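Local coordinates for protein citryl-spermidine/3,4-dihydroxybenzoyl-citryl-spermidine:spermidine ligase (Bacillus anthracis, PDB 3TO3) that joins spermidine to citryl-spermidine, or to its 3,4-dihydroxybenzoyl derivative, at the expense of ATP in the biosynthesis of the siderophore petrobactin, at residues Ser438-Met443 / Ala511-Asn516. Numbering follows the deposited sequence.
With ATP (adenosine-5'-triphosphate), chain E.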
loop_
_atom_site.group_PDB
_atom_site.type_symbol
_atom_site.label_atom_id
_atom_site.label_comp_id
_atom_site.label_asym_id
_atom_site.label_seq_id
_atom_site.Cartn_x
_atom_site.Cartn_y
_atom_site.Cartn_z
ATOM N N SER B 438 -12.178 -4.888 -28.296
ATOM C CA SER B 438 -11.455 -4.456 -29.480
ATOM C C SER B 438 -10.437 -3.335 -29.275
ATOM O O SER B 438 -10.122 -2.620 -30.224
ATOM C CB SER B 438 -12.372 -4.265 -30.691
ATOM O OG SER B 438 -13.664 -3.811 -30.300
ATOM N N HIS B 439 -10.037 -3.083 -28.034
ATOM C CA HIS B 439 -9.090 -1.997 -27.800
ATOM C C HIS B 439 -7.730 -2.368 -28.423
ATOM O O HIS B 439 -7.551 -3.465 -28.972
ATOM C CB HIS B 439 -8.905 -1.731 -26.304
ATOM C CG HIS B 439 -10.158 -1.335 -25.568
ATOM N ND1 HIS B 439 -10.672 -2.078 -24.526
ATOM C CD2 HIS B 439 -10.959 -0.245 -25.675
ATOM C CE1 HIS B 439 -11.746 -1.479 -24.038
ATOM N NE2 HIS B 439 -11.939 -0.360 -24.711
ATOM N N GLY B 440 -6.767 -1.458 -28.336
ATOM C CA GLY B 440 -5.496 -1.643 -29.014
ATOM C C GLY B 440 -4.620 -2.794 -28.548
ATOM O O GLY B 440 -3.882 -3.379 -29.350
ATOM N N GLN B 441 -4.701 -3.126 -27.264
ATOM C CA GLN B 441 -3.805 -4.114 -26.687
ATOM C C GLN B 441 -4.328 -5.545 -26.879
ATOM O O GLN B 441 -3.629 -6.514 -26.575
ATOM C CB GLN B 441 -3.570 -3.802 -25.201
ATOM C CG GLN B 441 -2.136 -4.079 -24.714
ATOM C CD GLN B 441 -1.994 -5.420 -23.974
ATOM O OE1 GLN B 441 -2.974 -5.951 -23.439
ATOM N NE2 GLN B 441 -0.771 -5.966 -23.943
ATOM N N ASN B 442 -5.552 -5.677 -27.392
ATOM C CA ASN B 442 -6.139 -6.986 -27.661
ATOM C C ASN B 442 -5.911 -7.491 -29.078
ATOM O O ASN B 442 -6.407 -8.561 -29.455
ATOM C CB ASN B 442 -7.642 -6.960 -27.408
ATOM C CG ASN B 442 -7.964 -6.776 -25.951
ATOM O OD1 ASN B 442 -9.044 -6.300 -25.591
ATOM N ND2 ASN B 442 -6.999 -7.119 -25.093
HETATM N N MSE B 443 -5.189 -6.704 -29.867
HETATM C CA MSE B 443 -5.134 -6.937 -31.289
HETATM C C MSE B 443 -3.692 -6.922 -31.746
HETATM O O MSE B 443 -2.889 -6.101 -31.307
HETATM C CB MSE B 443 -5.929 -5.864 -32.034
HETATM C CG MSE B 443 -7.428 -5.930 -31.814
HETATM SE SE MSE B 443 -8.439 -4.412 -32.615
HETATM C CE MSE B 443 -8.136 -4.742 -34.507
ATOM N N ALA B 511 -15.038 1.023 -28.297
ATOM C CA ALA B 511 -13.808 0.307 -28.045
ATOM C C ALA B 511 -12.920 0.270 -29.303
ATOM O O ALA B 511 -11.782 0.750 -29.292
ATOM C CB ALA B 511 -14.071 -1.060 -27.485
ATOM N N LEU B 512 -13.427 -0.327 -30.370
ATOM C CA LEU B 512 -12.664 -0.396 -31.616
ATOM C C LEU B 512 -12.217 0.973 -32.160
ATOM O O LEU B 512 -11.055 1.131 -32.545
ATOM C CB LEU B 512 -13.445 -1.154 -32.695
ATOM C CG LEU B 512 -12.699 -1.415 -34.009
ATOM C CD1 LEU B 512 -11.430 -2.308 -33.835
ATOM C CD2 LEU B 512 -13.667 -2.030 -35.035
ATOM N N PHE B 513 -13.131 1.942 -32.189
ATOM C CA PHE B 513 -12.915 3.200 -32.920
ATOM C C PHE B 513 -12.447 4.327 -32.026
ATOM O O PHE B 513 -11.303 4.708 -32.094
ATOM C CB PHE B 513 -14.159 3.614 -33.714
ATOM C CG PHE B 513 -14.371 2.793 -34.965
ATOM C CD1 PHE B 513 -13.291 2.316 -35.680
ATOM C CD2 PHE B 513 -15.636 2.481 -35.403
ATOM C CE1 PHE B 513 -13.462 1.561 -36.824
ATOM C CE2 PHE B 513 -15.816 1.720 -36.529
ATOM C CZ PHE B 513 -14.726 1.253 -37.247
ATOM N N LEU B 514 -13.325 4.814 -31.161
ATOM C CA LEU B 514 -13.021 5.936 -30.303
ATOM C C LEU B 514 -11.704 5.771 -29.520
ATOM O O LEU B 514 -10.858 6.640 -29.587
ATOM C CB LEU B 514 -14.215 6.235 -29.377
ATOM C CG LEU B 514 -14.199 7.546 -28.577
ATOM C CD1 LEU B 514 -15.591 7.899 -28.038
ATOM C CD2 LEU B 514 -13.232 7.439 -27.425
ATOM N N PHE B 515 -11.514 4.678 -28.790
ATOM C CA PHE B 515 -10.294 4.535 -27.963
ATOM C C PHE B 515 -9.119 3.856 -28.654
ATOM O O PHE B 515 -8.066 3.712 -28.055
ATOM C CB PHE B 515 -10.561 3.777 -26.642
ATOM C CG PHE B 515 -11.438 4.525 -25.691
ATOM C CD1 PHE B 515 -11.046 5.761 -25.189
ATOM C CD2 PHE B 515 -12.681 3.998 -25.302
ATOM C CE1 PHE B 515 -11.878 6.469 -24.316
ATOM C CE2 PHE B 515 -13.520 4.694 -24.421
ATOM C CZ PHE B 515 -13.123 5.930 -23.929
ATOM N N ASN B 516 -9.307 3.383 -29.878
ATOM C CA ASN B 516 -8.239 2.653 -30.517
ATOM C C ASN B 516 -7.913 3.135 -31.952
ATOM O O ASN B 516 -6.964 3.881 -32.139
ATOM C CB ASN B 516 -8.644 1.188 -30.464
ATOM C CG ASN B 516 -7.706 0.292 -31.174
ATOM O OD1 ASN B 516 -6.545 0.622 -31.368
ATOM N ND2 ASN B 516 -8.200 -0.884 -31.564
HETATM P PB ATP E . -4.053 -7.843 -19.808
HETATM O O1B ATP E . -3.117 -8.362 -18.746
HETATM O O2B ATP E . -5.478 -8.110 -19.399
HETATM O O3B ATP E . -3.718 -8.529 -21.184
HETATM P PA ATP E . -4.105 -5.284 -18.894
HETATM O O1A ATP E . -3.915 -5.969 -17.555
HETATM O O2A ATP E . -5.497 -4.684 -19.055
HETATM O O3A ATP E . -3.861 -6.309 -20.037
HETATM O "O5'" ATP E . -3.025 -4.146 -18.986
HETATM C "C5'" ATP E . -2.506 -3.759 -20.203
HETATM C "C4'" ATP E . -1.850 -2.497 -20.247
HETATM O "O4'" ATP E . -1.784 -2.023 -21.635
HETATM C "C3'" ATP E . -2.625 -1.478 -19.502
HETATM O "O3'" ATP E . -1.859 -0.952 -18.488
HETATM C "C2'" ATP E . -2.962 -0.451 -20.503
HETATM O "O2'" ATP E . -2.927 0.798 -19.953
HETATM C "C1'" ATP E . -1.888 -0.636 -21.520
HETATM N N9 ATP E . -2.114 0.003 -22.789
HETATM C C8 ATP E . -1.220 0.802 -23.398
HETATM N N7 ATP E . -1.759 1.215 -24.553
HETATM C C5 ATP E . -2.991 0.676 -24.692
HETATM C C6 ATP E . -3.973 0.765 -25.689
HETATM N N6 ATP E . -3.730 1.574 -26.851
HETATM N N1 ATP E . -5.134 0.088 -25.533
HETATM C C2 ATP E . -5.345 -0.665 -24.433
HETATM N N3 ATP E . -4.418 -0.769 -23.453
HETATM C C4 ATP E . -3.232 -0.112 -23.554
#
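The loop that supplies part of the ATP and magnesium sites, S438-M443, rests against helix 502-528 at A511-N516 and shows a second shell at work behind the nucleotide pocket of this IucA/IucC-family synthetase. Across the interface N516 donates through ND2 to S438 O (2.9 Å); ND2 lies in the plane of the S438 carbonyl, while that oxygen is tilted out of the N516 amide plane and the bond is well bent, 133° at the hydrogen. With chi1 at 175° the N516 side chain extends from the helix, trans to the main-chain N, and carries the amide to the loop; OD1 is hydrogen-bonded to the hydroxyl of Y391, a tyrosine that binds ATP. Each end of this buried amide thus has a hydrogen-bonding partner, and its rotation is fixed between a pocket loop and a pocket tyrosine. The CG of N516 also packs on the backbone of G440, 3.5 Å from its N, while that same N comes 3.6 Å from N1 of the adenine. Q441 turns to the nucleotide instead, its CB over one face of the adenine, 3.6 Å from ATP N3, and with N442 and D459 it belongs to the magnesium site. On one flank the imidazole of H439 meets the methyl of A511 obliquely, NE2 to CB 3.6 Å. CB and OG of S438 lie against CB of L512, without a bond to the helix N-H. The selenomethionine M443 crosses L512 at about a right angle, with SE 3.7 Å from N516 ND2 and 3.9 Å from L512 CD1.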